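Local coordinates for siderophore-interacting protein (Aeromonas hydrophila, PDB 6K2L) that binds flavin-adenine dinucleotide and, as a siderophore-interacting flavoprotein, probably helps release iron from ferric siderophores by reducing it, at residues 25-30 and 84-89; 193-198 and 249-254. The protein carries 1 engineered substitution. All coordinates share one frame; numbering follows the deposited sequence.

Contact 1 of 2, residues 25-30 and 84-89; sequences LRRICL and TIRAFR. With FAD (flavin-adenine dinucleotide), chain C.
Arg27 and Arg86, whose CA atoms lie 8.4 Å apart, sit on strands 25-31 and 79-89 of the antiparallel FAD-domain barrel, which do not pair directly because strand 94-100 runs between them. The two segments therefore meet through side chains, chiefly three arginines, with no direct hydrogen bond between them. Arg27, its CG anti to the backbone N (chi1 171°) and its chain bent at chi3, brings NH2 to 3.7 Å from NE of Arg86, the guanidinium planes turned 68° apart. A water joins the two groups, accepting from Arg27 NH2 at 2.8 Å and from Arg86 NH2 at 3.3 Å. Asp98 on the intervening strand forms a salt bridge with Arg27 and a long, weak ion pair with Arg86, whose salt bridge is to Glu156. Farther along, SG of Cys29 lies at the guanidinium edge of Arg89, 4.0 Å from NH2, and Arg89 is itself paired with Glu94 and Asp96. Arg86 and Ala87 face Asp96 as a classic beta bulge. At the other end of 84-89, Thr84 is hydrogen-bonded to the isoalloxazine: its N donates to O4 of FAD at 3.2 Å, and its OG1 donates to N5 of FAD at 2.8 Å. Asp98 and Glu156 probably offset the arginine charges, allowing two guanidinium groups to lie close together, one of them carried two residues along the chain from flavin-bound Thr84.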
loop_
_atom_site.group_PDB
_atom_site.type_symbol
_atom_site.label_atom_id
_atom_site.label_comp_id
_atom_site.label_asym_id
_atom_site.label_seq_id
_atom_site.Cartn_x
_atom_site.Cartn_y
_atom_site.Cartn_z
ATOM N N LEU A 25 -6.768 12.505 16.701
ATOM C CA LEU A 25 -6.065 11.500 15.918
ATOM C C LEU A 25 -4.678 12.051 15.616
ATOM O O LEU A 25 -4.532 13.028 14.878
ATOM C CB LEU A 25 -6.832 11.148 14.640
ATOM C CG LEU A 25 -6.332 9.821 14.035
ATOM C CD1 LEU A 25 -6.676 8.631 14.950
ATOM C CD2 LEU A 25 -6.806 9.597 12.596
ATOM N N ARG A 26 -3.663 11.440 16.198
ATOM C CA ARG A 26 -2.313 11.990 16.172
ATOM C C ARG A 26 -1.404 11.047 15.395
ATOM O O ARG A 26 -1.213 9.899 15.799
ATOM C CB ARG A 26 -1.803 12.208 17.597
ATOM C CG ARG A 26 -0.422 12.817 17.653
ATOM C CD ARG A 26 -0.062 13.235 19.064
ATOM N NE ARG A 26 -0.612 14.564 19.329
ATOM C CZ ARG A 26 -0.940 15.020 20.530
ATOM N NH1 ARG A 26 -0.751 14.264 21.604
ATOM N NH2 ARG A 26 -1.448 16.235 20.653
ATOM N N ARG A 27 -0.870 11.521 14.275
ATOM C CA ARG A 27 -0.004 10.731 13.401
ATOM C C ARG A 27 1.438 10.923 13.847
ATOM O O ARG A 27 2.010 12.013 13.684
ATOM C CB ARG A 27 -0.159 11.152 11.939
ATOM C CG ARG A 27 0.867 10.520 10.985
ATOM C CD ARG A 27 0.335 10.435 9.536
ATOM N NE ARG A 27 -1.066 10.029 9.540
ATOM C CZ ARG A 27 -1.995 10.463 8.690
ATOM N NH1 ARG A 27 -1.676 11.322 7.721
ATOM N NH2 ARG A 27 -3.250 10.026 8.823
ATOM N N ILE A 28 2.030 9.868 14.401
ATOM C CA ILE A 28 3.406 9.887 14.865
ATOM C C ILE A 28 4.247 9.155 13.834
ATOM O O ILE A 28 3.937 8.021 13.452
ATOM C CB ILE A 28 3.529 9.246 16.249
ATOM C CG1 ILE A 28 2.778 10.096 17.283
ATOM C CG2 ILE A 28 4.966 9.064 16.578
ATOM C CD1 ILE A 28 2.619 9.416 18.655
ATOM N N CYS A 29 5.273 9.825 13.335
ATOM C CA CYS A 29 6.118 9.278 12.290
ATOM C C CYS A 29 7.433 8.843 12.908
ATOM O O CYS A 29 8.132 9.648 13.523
ATOM C CB CYS A 29 6.359 10.304 11.193
ATOM S SG CYS A 29 7.676 9.775 10.094
ATOM N N LEU A 30 7.761 7.579 12.751
ATOM C CA LEU A 30 8.887 6.966 13.415
ATOM C C LEU A 30 9.913 6.577 12.368
ATOM O O LEU A 30 9.574 6.246 11.231
ATOM C CB LEU A 30 8.438 5.751 14.201
ATOM C CG LEU A 30 7.453 6.113 15.317
ATOM C CD1 LEU A 30 6.405 5.042 15.407
ATOM C CD2 LEU A 30 8.198 6.209 16.597
ATOM N N THR A 84 -1.899 -0.181 14.355
ATOM C CA THR A 84 -1.917 -0.341 12.918
ATOM C C THR A 84 -0.754 0.449 12.345
ATOM O O THR A 84 -0.508 1.580 12.774
ATOM C CB THR A 84 -3.238 0.198 12.382
ATOM O OG1 THR A 84 -4.304 -0.499 13.036
ATOM C CG2 THR A 84 -3.345 0.072 10.823
ATOM N N ILE A 85 -0.016 -0.151 11.412
ATOM C CA ILE A 85 0.902 0.601 10.556
ATOM C C ILE A 85 0.048 1.414 9.594
ATOM O O ILE A 85 -0.507 0.854 8.647
ATOM C CB ILE A 85 1.847 -0.319 9.778
ATOM C CG1 ILE A 85 2.736 -1.124 10.724
ATOM C CG2 ILE A 85 2.656 0.506 8.814
ATOM C CD1 ILE A 85 3.637 -2.133 10.013
ATOM N N ARG A 86 -0.069 2.727 9.836
ATOM C CA ARG A 86 -0.861 3.600 8.961
ATOM C C ARG A 86 -0.202 3.777 7.596
ATOM O O ARG A 86 -0.874 3.646 6.569
ATOM C CB ARG A 86 -1.088 4.968 9.617
ATOM C CG ARG A 86 -1.733 6.022 8.712
ATOM C CD ARG A 86 -3.193 5.696 8.421
ATOM N NE ARG A 86 -3.810 6.596 7.459
ATOM C CZ ARG A 86 -3.615 6.509 6.146
ATOM N NH1 ARG A 86 -2.783 5.569 5.672
ATOM N NH2 ARG A 86 -4.227 7.363 5.315
ATOM N N ALA A 87 1.102 4.073 7.548
ATOM C CA ALA A 87 1.824 4.071 6.274
ATOM C C ALA A 87 3.278 3.681 6.508
ATOM O O ALA A 87 3.792 3.799 7.615
ATOM C CB ALA A 87 1.747 5.435 5.573
ATOM N N PHE A 88 3.957 3.224 5.463
ATOM C CA PHE A 88 5.366 2.861 5.595
ATOM C C PHE A 88 6.098 3.256 4.325
ATOM O O PHE A 88 5.713 2.826 3.238
ATOM C CB PHE A 88 5.548 1.361 5.878
ATOM C CG PHE A 88 6.979 0.912 5.837
ATOM C CD1 PHE A 88 7.907 1.406 6.748
ATOM C CD2 PHE A 88 7.407 0.004 4.868
ATOM C CE1 PHE A 88 9.254 0.999 6.683
ATOM C CE2 PHE A 88 8.749 -0.416 4.800
ATOM C CZ PHE A 88 9.675 0.087 5.696
ATOM N N ARG A 89 7.149 4.073 4.463
ATOM C CA ARG A 89 7.966 4.568 3.347
ATOM C C ARG A 89 9.388 4.040 3.529
ATOM O O ARG A 89 10.186 4.602 4.293
ATOM C CB ARG A 89 7.929 6.098 3.283
ATOM C CG ARG A 89 6.542 6.642 2.959
ATOM C CD ARG A 89 6.460 8.167 3.056
ATOM N NE ARG A 89 6.684 8.681 4.406
ATOM C CZ ARG A 89 5.726 8.840 5.323
ATOM N NH1 ARG A 89 4.468 8.505 5.050
ATOM N NH2 ARG A 89 6.023 9.335 6.524
HETATM P PA FAD C . -5.456 1.082 27.857
HETATM O O1A FAD C . -4.366 1.093 28.882
HETATM O O2A FAD C . -5.609 -0.218 27.056
HETATM O O5B FAD C . -6.943 1.339 28.450
HETATM C C5B FAD C . -7.215 2.408 29.381
HETATM C C4B FAD C . -8.677 2.807 29.380
HETATM O O4B FAD C . -8.961 3.662 28.249
HETATM C C3B FAD C . -9.711 1.685 29.314
HETATM O O3B FAD C . -10.857 2.030 30.089
HETATM C C2B FAD C . -10.028 1.603 27.814
HETATM O O2B FAD C . -11.329 1.114 27.498
HETATM C C1B FAD C . -9.926 3.066 27.397
HETATM N N9A FAD C . -9.447 3.237 26.048
HETATM C C8A FAD C . -8.445 2.528 25.434
HETATM N N7A FAD C . -8.187 2.920 24.207
HETATM C C5A FAD C . -9.075 3.969 24.009
HETATM C C6A FAD C . -9.309 4.816 22.911
HETATM N N6A FAD C . -8.612 4.755 21.774
HETATM N N1A FAD C . -10.280 5.756 23.035
HETATM C C2A FAD C . -10.964 5.824 24.182
HETATM N N3A FAD C . -10.822 5.085 25.289
HETATM C C4A FAD C . -9.854 4.176 25.137
HETATM N N1 FAD C . -5.758 2.029 18.513
HETATM C C2 FAD C . -5.293 3.185 17.954
HETATM O O2 FAD C . -5.372 4.269 18.537
HETATM N N3 FAD C . -4.726 3.162 16.690
HETATM C C4 FAD C . -4.567 2.055 15.893
HETATM O O4 FAD C . -4.038 2.159 14.787
HETATM C C4X FAD C . -5.050 0.826 16.499
HETATM N N5 FAD C . -4.929 -0.302 15.806
HETATM C C5X FAD C . -5.395 -1.459 16.379
HETATM C C6 FAD C . -5.299 -2.641 15.658
HETATM C C7 FAD C . -5.778 -3.841 16.177
HETATM C C7M FAD C . -5.630 -5.105 15.369
HETATM C C8 FAD C . -6.337 -3.863 17.470
HETATM C C8M FAD C . -6.825 -5.149 18.090
HETATM C C9 FAD C . -6.418 -2.681 18.200
HETATM C C9A FAD C . -5.964 -1.483 17.665
HETATM N N10 FAD C . -6.076 -0.268 18.372
HETATM C C10 FAD C . -5.637 0.915 17.811
HETATM C "C1'" FAD C . -6.698 -0.238 19.708
HETATM C "C2'" FAD C . -5.719 0.015 20.857
HETATM O "O2'" FAD C . -4.881 -1.119 21.098
HETATM C "C3'" FAD C . -6.527 0.338 22.117
HETATM O "O3'" FAD C . -7.078 1.645 21.974
HETATM C "C4'" FAD C . -5.732 0.269 23.419
HETATM O "O4'" FAD C . -6.640 0.011 24.494
HETATM C "C5'" FAD C . -4.943 1.540 23.654
HETATM O "O5'" FAD C . -4.084 1.359 24.795
HETATM P P FAD C . -3.937 2.476 25.900
HETATM O O1P FAD C . -2.686 2.101 26.705
HETATM O O2P FAD C . -3.932 3.824 25.334
HETATM O O3P FAD C . -5.231 2.263 26.814
HETATM O O HOH W 1 -5.371 9.973 6.956
#

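Contact 2 of 2, residues 193-198 and 249-254; sequences SPEETA and WRHGKD. With FAD (flavin-adenine dinucleotide), chain C.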
loop_
_atom_site.group_PDB
_atom_site.type_symbol
_atom_site.label_atom_id
_atom_site.label_comp_id
_atom_site.label_asym_id
_atom_site.label_seq_id
_atom_site.Cartn_x
_atom_site.Cartn_y
_atom_site.Cartn_z
ATOM N N SER A 193 -20.666 9.055 21.644
ATOM C CA SER A 193 -19.808 8.374 22.586
ATOM C C SER A 193 -19.884 6.868 22.345
ATOM O O SER A 193 -20.843 6.389 21.726
ATOM C CB SER A 193 -20.240 8.746 24.001
ATOM O OG SER A 193 -19.965 7.719 24.931
ATOM N N PRO A 194 -18.880 6.094 22.792
ATOM C CA PRO A 194 -18.879 4.654 22.468
ATOM C C PRO A 194 -20.116 3.930 22.948
ATOM O O PRO A 194 -20.405 2.833 22.448
ATOM C CB PRO A 194 -17.616 4.128 23.167
ATOM C CG PRO A 194 -16.733 5.280 23.205
ATOM C CD PRO A 194 -17.630 6.478 23.461
ATOM N N GLU A 195 -20.856 4.512 23.899
ATOM C CA GLU A 195 -22.121 3.935 24.332
ATOM C C GLU A 195 -23.178 4.062 23.255
ATOM O O GLU A 195 -24.027 3.171 23.110
ATOM C CB GLU A 195 -22.595 4.613 25.626
ATOM C CG GLU A 195 -21.813 4.148 26.876
ATOM C CD GLU A 195 -21.483 5.284 27.872
ATOM O OE1 GLU A 195 -22.165 5.376 28.934
ATOM O OE2 GLU A 195 -20.536 6.075 27.589
ATOM N N GLU A 196 -23.121 5.144 22.481
ATOM C CA GLU A 196 -24.205 5.531 21.581
ATOM C C GLU A 196 -23.999 4.913 20.192
ATOM O O GLU A 196 -23.755 5.599 19.203
ATOM C CB GLU A 196 -24.300 7.057 21.524
ATOM C CG GLU A 196 -23.903 7.754 22.848
ATOM C CD GLU A 196 -24.117 9.285 22.871
ATOM O OE1 GLU A 196 -23.459 10.017 22.090
ATOM O OE2 GLU A 196 -24.940 9.756 23.695
ATOM N N THR A 197 -24.121 3.584 20.125
ATOM C CA THR A 197 -23.910 2.870 18.872
ATOM C C THR A 197 -25.187 2.675 18.071
ATOM O O THR A 197 -25.115 2.413 16.862
ATOM C CB THR A 197 -23.310 1.484 19.118
ATOM O OG1 THR A 197 -24.243 0.684 19.866
ATOM C CG2 THR A 197 -21.986 1.580 19.870
ATOM N N ALA A 198 -26.346 2.781 18.717
ATOM C CA ALA A 198 -27.590 2.387 18.064
ATOM C C ALA A 198 -27.868 3.139 16.770
ATOM O O ALA A 198 -28.293 2.482 15.807
ATOM C CB ALA A 198 -28.770 2.523 19.034
ATOM N N TRP A 249 -10.865 -2.602 21.078
ATOM C CA TRP A 249 -10.860 -2.302 22.509
ATOM C C TRP A 249 -12.288 -2.393 23.035
ATOM O O TRP A 249 -13.238 -2.664 22.291
ATOM C CB TRP A 249 -10.288 -0.916 22.804
ATOM C CG TRP A 249 -11.098 0.225 22.238
ATOM C CD1 TRP A 249 -11.282 0.528 20.915
ATOM C CD2 TRP A 249 -11.824 1.223 22.976
ATOM N NE1 TRP A 249 -12.070 1.653 20.787
ATOM C CE2 TRP A 249 -12.411 2.099 22.034
ATOM C CE3 TRP A 249 -12.027 1.467 24.339
ATOM C CZ2 TRP A 249 -13.194 3.192 22.415
ATOM C CZ3 TRP A 249 -12.810 2.551 24.717
ATOM C CH2 TRP A 249 -13.381 3.403 23.758
ATOM N N ARG A 250 -12.438 -2.159 24.333
ATOM C CA ARG A 250 -13.736 -2.266 24.987
ATOM C C ARG A 250 -13.852 -1.129 25.986
ATOM O O ARG A 250 -13.006 -0.999 26.874
ATOM C CB ARG A 250 -13.897 -3.615 25.674
ATOM C CG ARG A 250 -15.278 -3.804 26.252
ATOM C CD ARG A 250 -15.546 -5.261 26.550
ATOM N NE ARG A 250 -16.864 -5.490 27.145
ATOM C CZ ARG A 250 -17.265 -6.665 27.636
ATOM N NH1 ARG A 250 -16.447 -7.717 27.608
ATOM N NH2 ARG A 250 -18.480 -6.790 28.161
ATOM N N HIS A 251 -14.877 -0.295 25.803
ATOM C CA HIS A 251 -15.163 0.826 26.691
ATOM C C HIS A 251 -15.086 0.414 28.159
ATOM O O HIS A 251 -15.786 -0.509 28.593
ATOM C CB HIS A 251 -16.550 1.367 26.355
ATOM C CG HIS A 251 -16.903 2.635 27.068
ATOM N ND1 HIS A 251 -15.955 3.516 27.541
ATOM C CD2 HIS A 251 -18.108 3.182 27.360
ATOM C CE1 HIS A 251 -16.558 4.546 28.105
ATOM N NE2 HIS A 251 -17.865 4.371 28.004
ATOM N N GLY A 252 -14.201 1.085 28.908
ATOM C CA GLY A 252 -14.051 0.868 30.335
ATOM C C GLY A 252 -13.090 -0.234 30.742
ATOM O O GLY A 252 -12.975 -0.524 31.939
ATOM N N LYS A 253 -12.411 -0.877 29.801
ATOM C CA LYS A 253 -11.501 -1.961 30.135
ATOM C C LYS A 253 -10.154 -1.668 29.499
ATOM O O LYS A 253 -10.083 -1.351 28.307
ATOM C CB LYS A 253 -12.029 -3.322 29.663
ATOM C CG LYS A 253 -13.434 -3.642 30.115
ATOM C CD LYS A 253 -13.538 -5.113 30.541
ATOM C CE LYS A 253 -13.098 -6.028 29.379
ATOM N NZ LYS A 253 -12.496 -7.325 29.822
ATOM N N ASP A 254 -9.095 -1.748 30.297
ATOM C CA ASP A 254 -7.770 -1.652 29.726
ATOM C C ASP A 254 -7.428 -2.956 28.987
ATOM O O ASP A 254 -8.133 -3.977 29.089
ATOM C CB ASP A 254 -6.750 -1.324 30.818
ATOM C CG ASP A 254 -6.927 -2.190 32.068
ATOM O OD1 ASP A 254 -6.795 -3.428 31.975
ATOM O OD2 ASP A 254 -7.201 -1.630 33.154
HETATM P PA FAD C . -5.456 1.082 27.857
HETATM O O1A FAD C . -4.366 1.093 28.882
HETATM O O2A FAD C . -5.609 -0.218 27.056
HETATM O O5B FAD C . -6.943 1.339 28.450
HETATM C C5B FAD C . -7.215 2.408 29.381
HETATM C C4B FAD C . -8.677 2.807 29.380
HETATM O O4B FAD C . -8.961 3.662 28.249
HETATM C C3B FAD C . -9.711 1.685 29.314
HETATM O O3B FAD C . -10.857 2.030 30.089
HETATM C C2B FAD C . -10.028 1.603 27.814
HETATM O O2B FAD C . -11.329 1.114 27.498
HETATM C C1B FAD C . -9.926 3.066 27.397
HETATM N N9A FAD C . -9.447 3.237 26.048
HETATM C C8A FAD C . -8.445 2.528 25.434
HETATM N N7A FAD C . -8.187 2.920 24.207
HETATM C C5A FAD C . -9.075 3.969 24.009
HETATM C C6A FAD C . -9.309 4.816 22.911
HETATM N N6A FAD C . -8.612 4.755 21.774
HETATM N N1A FAD C . -10.280 5.756 23.035
HETATM C C2A FAD C . -10.964 5.824 24.182
HETATM N N3A FAD C . -10.822 5.085 25.289
HETATM C C4A FAD C . -9.854 4.176 25.137
HETATM N N1 FAD C . -5.758 2.029 18.513
HETATM C C2 FAD C . -5.293 3.185 17.954
HETATM O O2 FAD C . -5.372 4.269 18.537
HETATM N N3 FAD C . -4.726 3.162 16.690
HETATM C C4 FAD C . -4.567 2.055 15.893
HETATM O O4 FAD C . -4.038 2.159 14.787
HETATM C C4X FAD C . -5.050 0.826 16.499
HETATM N N5 FAD C . -4.929 -0.302 15.806
HETATM C C5X FAD C . -5.395 -1.459 16.379
HETATM C C6 FAD C . -5.299 -2.641 15.658
HETATM C C7 FAD C . -5.778 -3.841 16.177
HETATM C C7M FAD C . -5.630 -5.105 15.369
HETATM C C8 FAD C . -6.337 -3.863 17.470
HETATM C C8M FAD C . -6.825 -5.149 18.090
HETATM C C9 FAD C . -6.418 -2.681 18.200
HETATM C C9A FAD C . -5.964 -1.483 17.665
HETATM N N10 FAD C . -6.076 -0.268 18.372
HETATM C C10 FAD C . -5.637 0.915 17.811
HETATM C "C1'" FAD C . -6.698 -0.238 19.708
HETATM C "C2'" FAD C . -5.719 0.015 20.857
HETATM O "O2'" FAD C . -4.881 -1.119 21.098
HETATM C "C3'" FAD C . -6.527 0.338 22.117
HETATM O "O3'" FAD C . -7.078 1.645 21.974
HETATM C "C4'" FAD C . -5.732 0.269 23.419
HETATM O "O4'" FAD C . -6.640 0.011 24.494
HETATM C "C5'" FAD C . -4.943 1.540 23.654
HETATM O "O5'" FAD C . -4.084 1.359 24.795
HETATM P P FAD C . -3.937 2.476 25.900
HETATM O O1P FAD C . -2.686 2.101 26.705
HETATM O O2P FAD C . -3.932 3.824 25.334
HETATM O O3P FAD C . -5.231 2.263 26.814
#
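Pro194 and Glu195 meet Trp249 and His251 where two loops of the ferredoxin-reductase-type domain, built on a five-stranded parallel sheet, come together, a type I beta turn from Ser193 to Glu196 facing a type II turn from Arg250 to Lys253. The apolar part rests on the ring of Pro194. Its CG approaches CH2 of Trp249 at 3.9 Å, the two side chains crossing at about a right angle, and CB of the same proline lies over one face of the His251 imidazole, toward its rim. The polar part is a His-carboxylate hydrogen bond: NE2 of His251 donates to OE2 of Glu195 at 3.2 Å, with an angle of 139° at the hydrogen and the oxygen 22° out of the imidazole plane. The donor meets OE2 from above the carboxylate plane. Glu195 gets there by a bend at chi2, and OE2 also takes a weak bond from OG of Ser193, which links the carboxylate back to its own turn. Glu196 OE1, in turn, accepts from Ser193 N.

The cofactor part belongs to 249-254. One face of the Trp249 indole lies against the adenine of FAD, C5A standing 3.8 Å above the indole plane and offset toward the rim, while Asp144 accepts from the indole NE1 and helps fix the ring's rotation. Asp254 N-caps helix 255-266, its OD1 accepting from Ala257 N. The backbone of the type II turn converges on one ribose hydroxyl. There O2B of FAD donates to the carbonyl O of Arg250 at 2.8 Å and receives weak bonds from the backbone N atoms of Gly252 and Lys253, each at 3.2 Å.

Overall arrangement
Contact 1 closes before contact 2 opens along the chain, and the two lie on opposite sides of its centre, with their own centres 24 Å apart and their nearest atoms about 11 Å apart. Contact 1 belongs to the six-stranded antiparallel barrel; contact 2 joins loops that follow strands 185-191 and 243-245, the edge strands, within this chain, of the five-stranded parallel sheet. They share no strand or helix, but FAD connects them: its isoalloxazine meets 84-89 and its adenosine meets 249-254. Arg86 also packs on helix 148-155 of the second domain. FAD thus touches both domains; the pairing of barrel and parallel-sheet domain is that of the ferredoxin-reductase superfamily.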